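Local structure of peptidase M16 inactive domain family protein (Pseudomonas fluorescens, 3GWB) at residues L153-R158 with P311-L316; T250-A255 with E324-L329; Q15-A20 with A212-V217; G195-A200 with A219-G224. The protein is of unproven function but belongs to the M16 peptidase family, whose active members are metal-dependent hydrolases, and carries that family's inactive domain. All coordinates share one frame; numbering follows the deposited sequence.

Contact 1. Residues L153-R158 with P311-L316; sequences LELMKR and PFMINL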
loop_
_atom_site.group_PDB
_atom_site.type_symbol
_atom_site.label_atom_id
_atom_site.label_comp_id
_atom_site.label_asym_id
_atom_site.label_seq_id
_atom_site.Cartn_x
_atom_site.Cartn_y
_atom_site.Cartn_z
ATOM N N LEU A 153 19.791 -5.171 2.910
ATOM C CA LEU A 153 20.047 -6.137 3.978
ATOM C C LEU A 153 21.541 -6.255 4.257
ATOM O O LEU A 153 21.965 -6.255 5.412
ATOM C CB LEU A 153 19.488 -7.517 3.608
ATOM C CG LEU A 153 17.969 -7.628 3.453
ATOM C CD1 LEU A 153 17.593 -9.075 3.188
ATOM C CD2 LEU A 153 17.277 -7.128 4.717
ATOM N N GLU A 154 22.333 -6.358 3.189
ATOM C CA GLU A 154 23.786 -6.469 3.309
ATOM C C GLU A 154 24.391 -5.183 3.871
ATOM O O GLU A 154 25.302 -5.232 4.695
ATOM C CB GLU A 154 24.403 -6.777 1.939
ATOM C CG GLU A 154 25.932 -6.726 1.877
ATOM C CD GLU A 154 26.604 -7.747 2.781
ATOM O OE1 GLU A 154 26.005 -8.815 3.028
ATOM O OE2 GLU A 154 27.744 -7.487 3.229
ATOM N N LEU A 155 23.883 -4.037 3.423
ATOM C CA LEU A 155 24.392 -2.752 3.893
ATOM C C LEU A 155 24.171 -2.595 5.395
ATOM O O LEU A 155 25.052 -2.121 6.115
ATOM C CB LEU A 155 23.718 -1.602 3.134
ATOM C CG LEU A 155 24.159 -0.180 3.493
ATOM C CD1 LEU A 155 25.668 -0.060 3.388
ATOM C CD2 LEU A 155 23.483 0.817 2.559
HETATM N N MSE A 156 22.997 -2.996 5.871
HETATM C CA MSE A 156 22.702 -2.899 7.293
HETATM C C MSE A 156 23.591 -3.845 8.097
HETATM O O MSE A 156 23.885 -3.581 9.258
HETATM C CB MSE A 156 21.220 -3.190 7.564
HETATM C CG MSE A 156 20.277 -2.050 7.163
HETATM SE SE MSE A 156 20.608 -0.474 8.021
HETATM C CE MSE A 156 19.672 -0.698 9.544
ATOM N N LYS A 157 24.030 -4.940 7.483
ATOM C CA LYS A 157 24.909 -5.887 8.169
ATOM C C LYS A 157 26.301 -5.286 8.354
ATOM O O LYS A 157 26.891 -5.379 9.433
ATOM C CB LYS A 157 25.042 -7.185 7.370
ATOM C CG LYS A 157 23.748 -7.967 7.188
ATOM C CD LYS A 157 23.984 -9.236 6.362
ATOM C CE LYS A 157 22.676 -9.936 6.037
ATOM N NZ LYS A 157 22.883 -11.099 5.131
ATOM N N ARG A 158 26.826 -4.684 7.291
ATOM C CA ARG A 158 28.152 -4.070 7.322
ATOM C C ARG A 158 28.194 -2.868 8.258
ATOM O O ARG A 158 29.194 -2.616 8.927
ATOM C CB ARG A 158 28.556 -3.635 5.909
ATOM C CG ARG A 158 28.941 -4.785 4.981
ATOM C CD ARG A 158 28.895 -4.357 3.523
ATOM N NE ARG A 158 29.306 -5.431 2.624
ATOM C CZ ARG A 158 30.567 -5.689 2.296
ATOM N NH1 ARG A 158 31.543 -4.941 2.791
ATOM N NH2 ARG A 158 30.855 -6.700 1.486
ATOM N N PRO A 311 20.971 5.040 10.765
ATOM C CA PRO A 311 21.855 5.274 9.628
ATOM C C PRO A 311 21.556 6.513 8.777
ATOM O O PRO A 311 20.467 7.085 8.831
ATOM C CB PRO A 311 21.682 4.000 8.825
ATOM C CG PRO A 311 20.189 3.771 8.968
ATOM C CD PRO A 311 19.946 4.027 10.442
ATOM N N PHE A 312 22.560 6.926 8.015
ATOM C CA PHE A 312 22.421 8.009 7.061
ATOM C C PHE A 312 22.630 7.202 5.791
ATOM O O PHE A 312 23.612 6.455 5.683
ATOM C CB PHE A 312 23.526 9.056 7.171
ATOM C CG PHE A 312 23.593 9.961 5.968
ATOM C CD1 PHE A 312 22.647 10.968 5.779
ATOM C CD2 PHE A 312 24.563 9.760 4.985
ATOM C CE1 PHE A 312 22.654 11.749 4.616
ATOM C CE2 PHE A 312 24.582 10.534 3.819
ATOM C CZ PHE A 312 23.626 11.536 3.637
HETATM N N MSE A 313 21.724 7.347 4.834
HETATM C CA MSE A 313 21.815 6.562 3.619
HETATM C C MSE A 313 21.422 7.316 2.355
HETATM O O MSE A 313 20.559 8.191 2.383
HETATM C CB MSE A 313 20.923 5.329 3.784
HETATM C CG MSE A 313 21.097 4.241 2.753
HETATM SE SE MSE A 313 20.075 2.818 3.207
HETATM C CE MSE A 313 20.628 2.541 4.904
ATOM N N ILE A 314 22.082 6.967 1.256
ATOM C CA ILE A 314 21.809 7.548 -0.053
ATOM C C ILE A 314 21.549 6.362 -0.960
ATOM O O ILE A 314 22.311 5.396 -0.939
ATOM C CB ILE A 314 23.021 8.292 -0.633
ATOM C CG1 ILE A 314 23.361 9.501 0.233
ATOM C CG2 ILE A 314 22.730 8.701 -2.078
ATOM C CD1 ILE A 314 24.659 10.178 -0.171
ATOM N N ASN A 315 20.485 6.416 -1.750
ATOM C CA ASN A 315 20.202 5.305 -2.652
ATOM C C ASN A 315 19.645 5.743 -3.997
ATOM O O ASN A 315 18.962 6.761 -4.105
ATOM C CB ASN A 315 19.236 4.321 -2.002
ATOM C CG ASN A 315 17.884 4.927 -1.746
ATOM O OD1 ASN A 315 17.712 5.729 -0.826
ATOM N ND2 ASN A 315 16.911 4.560 -2.567
ATOM N N LEU A 316 19.953 4.960 -5.023
ATOM C CA LEU A 316 19.489 5.241 -6.370
ATOM C C LEU A 316 19.688 4.010 -7.236
ATOM O O LEU A 316 20.318 3.029 -6.821
ATOM C CB LEU A 316 20.259 6.421 -6.983
ATOM C CG LEU A 316 21.723 6.175 -7.380
ATOM C CD1 LEU A 316 22.205 7.285 -8.300
ATOM C CD2 LEU A 316 22.589 6.099 -6.140
#
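Leu155 and Met313, the latter modelled as selenomethionine, meet tip to tip in the tighter half of this helix-on-strand contact. The touching branch of the leucine is CD2, which lies 4.0 Å from SE of Met313. The same methyl is 4.1 Å from the terminal CE of Met313, so a single leucine branch rests against the bend at the end of the selenomethionine chain. Both side chains have CG anti to the backbone N (chi1 -179° for Leu155), and this sends each across the gap between helix and sheet. Met253 and Ala255 of the neighbouring strand, with Val414 and Val416 one strand further, also pack on Leu155 and bury it.

The other half is looser. Met156, also a selenomethionine, leaves the helix beside the gap, and its curled chain brings SE to 4.4 Å from CG of Pro311. A comparable 4.3 Å separates SE of Met156 from CE of Met313. Further round the helix, Lys157 is exposed, while a short but poorly angled salt bridge joins Arg158 NE to Glu154 OE2 at 2.7 Å, one helical turn apart. Arg158 also reaches the sheet's edge through a weak bond from NH1 to Ser239 OG.

The local axes approach to 11.1 Å and run at 141°, a separation bridged by apolar side-chain contacts, with 148 Å² buried. This is alpha/beta layering in which helix 147-160 covers one face of the mixed sheet containing strands 249-257, 311-319 and 414-419, consistent with the M16 peptidase fold.

Contact 2. Residues T250-A255 with E324-L329; sequences TSLMLA and EGTLKL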
loop_
_atom_site.group_PDB
_atom_site.type_symbol
_atom_site.label_atom_id
_atom_site.label_comp_id
_atom_site.label_asym_id
_atom_site.label_seq_id
_atom_site.Cartn_x
_atom_site.Cartn_y
_atom_site.Cartn_z
ATOM N N THR A 250 21.354 -1.128 -12.050
ATOM C CA THR A 250 22.191 -1.385 -10.893
ATOM C C THR A 250 21.753 -0.540 -9.718
ATOM O O THR A 250 21.523 0.658 -9.852
ATOM C CB THR A 250 23.706 -1.119 -11.149
ATOM O OG1 THR A 250 23.884 0.186 -11.711
ATOM C CG2 THR A 250 24.305 -2.166 -12.066
ATOM N N SER A 251 21.617 -1.186 -8.569
ATOM C CA SER A 251 21.204 -0.510 -7.353
ATOM C C SER A 251 22.433 -0.068 -6.578
ATOM O O SER A 251 23.324 -0.874 -6.310
ATOM C CB SER A 251 20.357 -1.450 -6.496
ATOM O OG SER A 251 20.312 -1.002 -5.153
ATOM N N LEU A 252 22.473 1.214 -6.225
ATOM C CA LEU A 252 23.591 1.793 -5.490
ATOM C C LEU A 252 23.134 2.310 -4.130
ATOM O O LEU A 252 22.161 3.058 -4.035
ATOM C CB LEU A 252 24.190 2.962 -6.277
ATOM C CG LEU A 252 24.793 2.714 -7.659
ATOM C CD1 LEU A 252 25.067 4.058 -8.325
ATOM C CD2 LEU A 252 26.072 1.895 -7.528
HETATM N N MSE A 253 23.847 1.923 -3.080
HETATM C CA MSE A 253 23.512 2.372 -1.738
HETATM C C MSE A 253 24.779 2.755 -0.990
HETATM O O MSE A 253 25.747 1.996 -0.960
HETATM C CB MSE A 253 22.782 1.269 -0.973
HETATM C CG MSE A 253 21.514 0.784 -1.641
HETATM SE SE MSE A 253 20.597 -0.277 -0.521
HETATM C CE MSE A 253 19.975 0.918 0.618
ATOM N N LEU A 254 24.771 3.945 -0.403
ATOM C CA LEU A 254 25.908 4.433 0.364
ATOM C C LEU A 254 25.369 4.776 1.736
ATOM O O LEU A 254 24.241 5.249 1.859
ATOM C CB LEU A 254 26.514 5.686 -0.272
ATOM C CG LEU A 254 27.013 5.593 -1.715
ATOM C CD1 LEU A 254 25.827 5.621 -2.668
ATOM C CD2 LEU A 254 27.941 6.766 -2.007
ATOM N N ALA A 255 26.168 4.546 2.772
ATOM C CA ALA A 255 25.706 4.830 4.115
ATOM C C ALA A 255 26.811 4.820 5.153
ATOM O O ALA A 255 27.924 4.360 4.903
ATOM C CB ALA A 255 24.627 3.814 4.512
ATOM N N GLU A 324 29.333 2.516 -12.493
ATOM C CA GLU A 324 30.688 2.833 -12.073
ATOM C C GLU A 324 30.915 4.353 -12.032
ATOM O O GLU A 324 31.455 4.889 -11.060
ATOM C CB GLU A 324 31.677 2.161 -13.031
ATOM C CG GLU A 324 31.260 0.731 -13.434
ATOM C CD GLU A 324 30.380 0.672 -14.699
ATOM O OE1 GLU A 324 29.533 1.562 -14.899
ATOM O OE2 GLU A 324 30.530 -0.283 -15.492
ATOM N N GLY A 325 30.484 5.043 -13.082
ATOM C CA GLY A 325 30.659 6.481 -13.135
ATOM C C GLY A 325 29.683 7.244 -12.256
ATOM O O GLY A 325 30.034 8.265 -11.666
ATOM N N THR A 326 28.454 6.750 -12.167
ATOM C CA THR A 326 27.433 7.403 -11.363
ATOM C C THR A 326 27.791 7.381 -9.879
ATOM O O THR A 326 27.539 8.350 -9.162
ATOM C CB THR A 326 26.057 6.740 -11.575
ATOM O OG1 THR A 326 25.743 6.744 -12.974
ATOM C CG2 THR A 326 24.970 7.511 -10.834
ATOM N N LEU A 327 28.377 6.281 -9.421
ATOM C CA LEU A 327 28.768 6.157 -8.022
ATOM C C LEU A 327 29.840 7.184 -7.665
ATOM O O LEU A 327 29.825 7.751 -6.574
ATOM C CB LEU A 327 29.290 4.746 -7.730
ATOM C CG LEU A 327 29.819 4.509 -6.307
ATOM C CD1 LEU A 327 28.701 4.694 -5.295
ATOM C CD2 LEU A 327 30.400 3.104 -6.201
ATOM N N LYS A 328 30.778 7.407 -8.584
ATOM C CA LYS A 328 31.847 8.373 -8.366
ATOM C C LYS A 328 31.238 9.761 -8.280
ATOM O O LYS A 328 31.622 10.561 -7.430
ATOM C CB LYS A 328 32.848 8.351 -9.522
ATOM C CG LYS A 328 33.481 7.001 -9.794
ATOM C CD LYS A 328 34.393 6.561 -8.665
ATOM C CE LYS A 328 35.076 5.237 -8.997
ATOM N NZ LYS A 328 35.844 5.307 -10.271
ATOM N N LEU A 329 30.296 10.039 -9.179
ATOM C CA LEU A 329 29.620 11.331 -9.222
ATOM C C LEU A 329 28.908 11.622 -7.907
ATOM O O LEU A 329 29.081 12.690 -7.327
ATOM C CB LEU A 329 28.604 11.370 -10.376
ATOM C CG LEU A 329 27.643 12.565 -10.459
ATOM C CD1 LEU A 329 28.429 13.850 -10.685
ATOM C CD2 LEU A 329 26.635 12.347 -11.587
#
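Leu252 is the first residue along strand 250-255 to touch helix 324-329, and it does so with both branches. Its CG stands anti to the carbonyl carbon (chi1 -62°), and from there CD1 approaches the helix backbone, 4.1 Å from N of Leu327. The same methyl lies 4.3 Å from CG2 of Thr326, while CD2 is 4.3 Å from CB of Leu327. The leucine is thus laid against the start of one residue's side chain and the methyl of the residue before it. Leu316 and Ser417, on the two flanking strands, also touch Leu252.

Met253 follows with its CB directed away from this helix, and packs on Ala151, Ser152 and Leu155 of helix 147-160 beyond the opposite face of the sheet. The alternation then returns the chain to Leu254. Its CD1 and CD2 are each 4.0 Å from CD1 of Leu327, so that one methyl sits against the fork of the other leucine as the two side chains cross obliquely. With CG of Leu327 opposite its backbone N (chi1 176°), the CD1 methyl is carried to the strand, where Ile415 also packs on the residue.

The local axes are 10.0 Å apart and 23° from parallel, and Leu252 and Leu254 both meet the helix at Leu327. Thr326 turns its methyl to the interface, while its OG1 hydrogen-bonds to Met322 O, a turn earlier in the chain. With its hydroxyl occupied in this way and carbon supplying the side-chain touches, the contact probably holds by dispersion and the exclusion of water.

Contact 3. Residues Q15-A20 with A212-V217; sequences QTWSTA and AIAAQV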
loop_
_atom_site.group_PDB
_atom_site.type_symbol
_atom_site.label_atom_id
_atom_site.label_comp_id
_atom_site.label_asym_id
_atom_site.label_seq_id
_atom_site.Cartn_x
_atom_site.Cartn_y
_atom_site.Cartn_z
ATOM N N GLN A 15 -0.128 18.250 26.557
ATOM C CA GLN A 15 -0.281 17.931 27.967
ATOM C C GLN A 15 0.301 16.552 28.217
ATOM O O GLN A 15 0.231 15.671 27.356
ATOM C CB GLN A 15 -1.755 17.958 28.353
ATOM C CG GLN A 15 -2.417 19.289 28.097
ATOM C CD GLN A 15 -3.900 19.245 28.355
ATOM O OE1 GLN A 15 -4.337 19.007 29.478
ATOM N NE2 GLN A 15 -4.691 19.468 27.309
ATOM N N THR A 16 0.871 16.349 29.395
ATOM C CA THR A 16 1.468 15.060 29.680
ATOM C C THR A 16 1.297 14.627 31.125
ATOM O O THR A 16 1.151 15.455 32.029
ATOM C CB THR A 16 2.970 15.075 29.332
ATOM O OG1 THR A 16 3.504 13.746 29.433
ATOM C CG2 THR A 16 3.722 15.989 30.283
ATOM N N TRP A 17 1.318 13.315 31.327
ATOM C CA TRP A 17 1.184 12.718 32.647
ATOM C C TRP A 17 1.477 11.237 32.485
ATOM O O TRP A 17 1.715 10.771 31.367
ATOM C CB TRP A 17 -0.232 12.943 33.208
ATOM C CG TRP A 17 -1.363 12.288 32.441
ATOM C CD1 TRP A 17 -1.885 11.039 32.647
ATOM C CD2 TRP A 17 -2.125 12.863 31.365
ATOM N NE1 TRP A 17 -2.926 10.807 31.775
ATOM C CE2 TRP A 17 -3.095 11.910 30.982
ATOM C CE3 TRP A 17 -2.086 14.095 30.698
ATOM C CZ2 TRP A 17 -4.012 12.149 29.949
ATOM C CZ3 TRP A 17 -2.999 14.329 29.672
ATOM C CH2 TRP A 17 -3.949 13.365 29.313
ATOM N N SER A 18 1.496 10.509 33.597
ATOM C CA SER A 18 1.747 9.079 33.557
ATOM C C SER A 18 0.578 8.347 34.192
ATOM O O SER A 18 -0.141 8.912 35.015
ATOM C CB SER A 18 3.037 8.746 34.312
ATOM O OG SER A 18 4.159 9.305 33.648
ATOM N N THR A 19 0.373 7.096 33.799
ATOM C CA THR A 19 -0.710 6.301 34.380
ATOM C C THR A 19 -0.142 5.555 35.587
ATOM O O THR A 19 1.069 5.570 35.825
ATOM C CB THR A 19 -1.245 5.247 33.391
ATOM O OG1 THR A 19 -0.197 4.316 33.086
ATOM C CG2 THR A 19 -1.745 5.912 32.107
ATOM N N ALA A 20 -1.011 4.890 36.339
ATOM C CA ALA A 20 -0.576 4.141 37.517
ATOM C C ALA A 20 0.381 3.004 37.165
ATOM O O ALA A 20 1.078 2.496 38.044
ATOM C CB ALA A 20 -1.788 3.592 38.267
ATOM N N ALA A 212 -9.237 9.249 31.276
ATOM C CA ALA A 212 -9.984 7.990 31.377
ATOM C C ALA A 212 -9.560 6.999 30.289
ATOM O O ALA A 212 -9.368 5.808 30.561
ATOM C CB ALA A 212 -11.492 8.266 31.283
ATOM N N ILE A 213 -9.413 7.489 29.060
ATOM C CA ILE A 213 -9.005 6.642 27.942
ATOM C C ILE A 213 -7.617 6.055 28.205
ATOM O O ILE A 213 -7.391 4.847 28.056
ATOM C CB ILE A 213 -8.934 7.446 26.619
ATOM C CG1 ILE A 213 -10.300 8.054 26.285
ATOM C CG2 ILE A 213 -8.375 6.569 25.510
ATOM C CD1 ILE A 213 -11.434 7.092 26.330
ATOM N N ALA A 214 -6.686 6.914 28.604
ATOM C CA ALA A 214 -5.327 6.455 28.860
ATOM C C ALA A 214 -5.261 5.453 30.001
ATOM O O ALA A 214 -4.537 4.465 29.916
ATOM C CB ALA A 214 -4.421 7.644 29.140
ATOM N N ALA A 215 -6.008 5.699 31.071
ATOM C CA ALA A 215 -6.001 4.785 32.202
ATOM C C ALA A 215 -6.576 3.429 31.813
ATOM O O ALA A 215 -6.100 2.392 32.270
ATOM C CB ALA A 215 -6.790 5.367 33.360
ATOM N N GLN A 216 -7.603 3.445 30.969
ATOM C CA GLN A 216 -8.246 2.213 30.530
ATOM C C GLN A 216 -7.327 1.370 29.654
ATOM O O GLN A 216 -7.225 0.163 29.836
ATOM C CB GLN A 216 -9.539 2.529 29.761
ATOM C CG GLN A 216 -10.114 1.329 29.026
ATOM C CD GLN A 216 -11.368 1.661 28.231
ATOM O OE1 GLN A 216 -11.427 2.683 27.540
ATOM N NE2 GLN A 216 -12.372 0.790 28.314
ATOM N N VAL A 217 -6.664 2.007 28.698
ATOM C CA VAL A 217 -5.763 1.290 27.801
ATOM C C VAL A 217 -4.590 0.736 28.615
ATOM O O VAL A 217 -4.231 -0.443 28.505
ATOM C CB VAL A 217 -5.238 2.229 26.688
ATOM C CG1 VAL A 217 -4.180 1.527 25.853
ATOM C CG2 VAL A 217 -6.389 2.655 25.796
#
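Thr19 and Trp17 both close on Ala214, the tryptophan from the edge strand and the threonine from the loop just after it. The threonine comes nearest: its CG2 lies 3.8 Å from O of Ala214, with the methyl CB of that alanine at 4.4 Å. A further 4.4 Å separates Thr19 CG2 from N of Ala215, so the methyl rests on the helix backbone over this peptide link. From Trp17, NE1 is the closest indole atom, 4.4 Å from CB of Ala214, and the alanine approaches the ring obliquely. The backbones come close here, with CA of Thr19 5.9 Å from CA of Ala215, and the side chain that Ala214 presents is a single methyl.

In the next shell, polar bonds fix the rotation of the threonine. With chi1 at 63°, OG1 takes the position between the backbone N and carbonyl carbon, where it bonds to Ser218 OG on the helix and to Ala23 N across the turn, with a weak third bond from Glu21 N. The indole is flanked by Arg207, Ala210 and Glu211 of the same helix and by Val25 and Phe27 of the adjoining strand.

Farther out, Trp17 pairs through its backbone with Val25, and Gln15 with Phe27, while Val217 reaches Leu38 and Leu40 deeper in the sheet. The arrangement is that of a beta-hairpin, strands 15-18 and 24-29, at the edge of a mixed sheet covered by helix 207-220.

Contact 4. Residues G195-A200 with A219-G224; sequences GNVVIA and AALPKG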
loop_
_atom_site.group_PDB
_atom_site.type_symbol
_atom_site.label_atom_id
_atom_site.label_comp_id
_atom_site.label_asym_id
_atom_site.label_seq_id
_atom_site.Cartn_x
_atom_site.Cartn_y
_atom_site.Cartn_z
ATOM N N GLY A 195 4.427 -0.477 31.380
ATOM C CA GLY A 195 5.565 0.377 31.674
ATOM C C GLY A 195 6.471 0.593 30.472
ATOM O O GLY A 195 7.360 1.444 30.507
ATOM N N ASN A 196 6.234 -0.165 29.403
ATOM C CA ASN A 196 7.049 -0.089 28.188
ATOM C C ASN A 196 6.339 0.608 27.026
ATOM O O ASN A 196 6.773 0.509 25.876
ATOM C CB ASN A 196 7.439 -1.515 27.760
ATOM C CG ASN A 196 8.621 -1.545 26.814
ATOM O OD1 ASN A 196 9.654 -0.935 27.082
ATOM N ND2 ASN A 196 8.482 -2.277 25.706
ATOM N N VAL A 197 5.254 1.314 27.318
ATOM C CA VAL A 197 4.506 1.978 26.256
ATOM C C VAL A 197 4.321 3.483 26.419
ATOM O O VAL A 197 4.336 4.021 27.531
ATOM C CB VAL A 197 3.098 1.348 26.109
ATOM C CG1 VAL A 197 2.198 1.828 27.250
ATOM C CG2 VAL A 197 2.495 1.706 24.734
ATOM N N VAL A 198 4.158 4.157 25.286
ATOM C CA VAL A 198 3.893 5.588 25.255
ATOM C C VAL A 198 2.478 5.707 24.706
ATOM O O VAL A 198 2.173 5.121 23.676
ATOM C CB VAL A 198 4.837 6.344 24.298
ATOM C CG1 VAL A 198 4.373 7.799 24.160
ATOM C CG2 VAL A 198 6.264 6.299 24.832
ATOM N N ILE A 199 1.624 6.458 25.388
ATOM C CA ILE A 199 0.237 6.627 24.959
ATOM C C ILE A 199 0.030 8.044 24.442
ATOM O O ILE A 199 0.095 8.999 25.208
ATOM C CB ILE A 199 -0.731 6.366 26.137
ATOM C CG1 ILE A 199 -0.581 4.921 26.611
ATOM C CG2 ILE A 199 -2.166 6.638 25.722
ATOM C CD1 ILE A 199 -1.279 4.652 27.925
ATOM N N ALA A 200 -0.213 8.176 23.141
ATOM C CA ALA A 200 -0.416 9.483 22.525
ATOM C C ALA A 200 -1.864 9.617 22.076
ATOM O O ALA A 200 -2.407 8.717 21.448
ATOM C CB ALA A 200 0.529 9.644 21.331
ATOM N N ALA A 219 -4.420 0.001 31.762
ATOM C CA ALA A 219 -4.821 -1.093 32.658
ATOM C C ALA A 219 -5.049 -2.437 31.968
ATOM O O ALA A 219 -4.939 -3.490 32.608
ATOM C CB ALA A 219 -6.080 -0.705 33.435
ATOM N N ALA A 220 -5.373 -2.389 30.678
ATOM C CA ALA A 220 -5.640 -3.586 29.884
ATOM C C ALA A 220 -4.364 -4.273 29.399
ATOM O O ALA A 220 -4.396 -5.439 29.021
ATOM C CB ALA A 220 -6.525 -3.228 28.678
ATOM N N LEU A 221 -3.248 -3.551 29.419
ATOM C CA LEU A 221 -1.967 -4.107 28.977
ATOM C C LEU A 221 -1.344 -4.979 30.052
ATOM O O LEU A 221 -1.706 -4.891 31.222
ATOM C CB LEU A 221 -0.974 -2.979 28.646
ATOM C CG LEU A 221 -1.299 -2.042 27.476
ATOM C CD1 LEU A 221 -0.265 -0.918 27.378
ATOM C CD2 LEU A 221 -1.331 -2.845 26.201
ATOM N N PRO A 222 -0.411 -5.856 29.665
ATOM C CA PRO A 222 0.221 -6.698 30.683
ATOM C C PRO A 222 0.991 -5.739 31.601
ATOM O O PRO A 222 1.441 -4.680 31.150
ATOM C CB PRO A 222 1.166 -7.578 29.864
ATOM C CG PRO A 222 0.503 -7.636 28.502
ATOM C CD PRO A 222 0.020 -6.233 28.305
ATOM N N LYS A 223 1.128 -6.089 32.877
ATOM C CA LYS A 223 1.857 -5.247 33.821
ATOM C C LYS A 223 3.340 -5.565 33.725
ATOM O O LYS A 223 3.719 -6.732 33.611
ATOM C CB LYS A 223 1.386 -5.503 35.254
ATOM C CG LYS A 223 0.284 -4.575 35.744
ATOM C CD LYS A 223 -1.013 -4.793 35.031
ATOM C CE LYS A 223 -2.055 -3.802 35.531
ATOM N NZ LYS A 223 -3.300 -3.899 34.740
ATOM N N GLY A 224 4.179 -4.536 33.776
ATOM C CA GLY A 224 5.614 -4.768 33.689
ATOM C C GLY A 224 6.395 -3.487 33.461
ATOM O O GLY A 224 5.826 -2.479 33.061
#
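Leu221 and Val197 cross at about a right angle and touch through one methyl each. Along Leu221, CB points toward strand 197-200 yet remains 5.9 Å from CG1 of Val197. The next atom, CG, stands anti to the carbonyl carbon (chi1 -65°) and is already closer to the strand. Of the two branches CD1 makes the touch, 3.7 Å from Val197 CG1, whereas CD2 is turned off from the valine. Phe42 and Val119 pack on Leu221 from outside these segments, so the leucine sits buried between the sheet and helix 105-120.

In topology this is a strand-helix unit of the M16 half: strand 197-203 leads into helix 207-220, and the chain after that helix comes back, through Leu221 and on to Gly224, beside the start of the strand. Strand 197-203 itself lies between the parallel strand 24-29 and the antiparallel strand 35-42.

At the returning end the backbones meet directly. Gly195 N donates to Gly224 O at 3.0 Å, but the N-H...O angle of 130° marks the bond as weak. CA atoms of these two glycines are 5.5 Å apart. Next to them, Asn196 directs its amide away from the 219-224 segment: ND2 bonds to Ala191 O and Ala43 O, and OD1 accepts from Leu227 N.

Overall arrangement
The contacts form two groups on opposite sides of the chain's centre. Contacts 3 and 4, with centres 10 Å apart, share helix 207-220 and the six-stranded sheet of the first half; they touch where Ile199 packs on Ala214. Contacts 1 and 2, centres 12 Å apart, lie on either face of the second sheet, whose neighbouring strands 249-257 and 311-319 are joined by probable backbone hydrogen bonds. Between the groups, centres are 33 to 49 Å apart. Along the chain, contacts 3 and 4 interleave and both close before contact 2 opens, whereas contact 1 reaches from helix 147-160, ahead of strand 197-203, to strand 311-319, tying the two halves together.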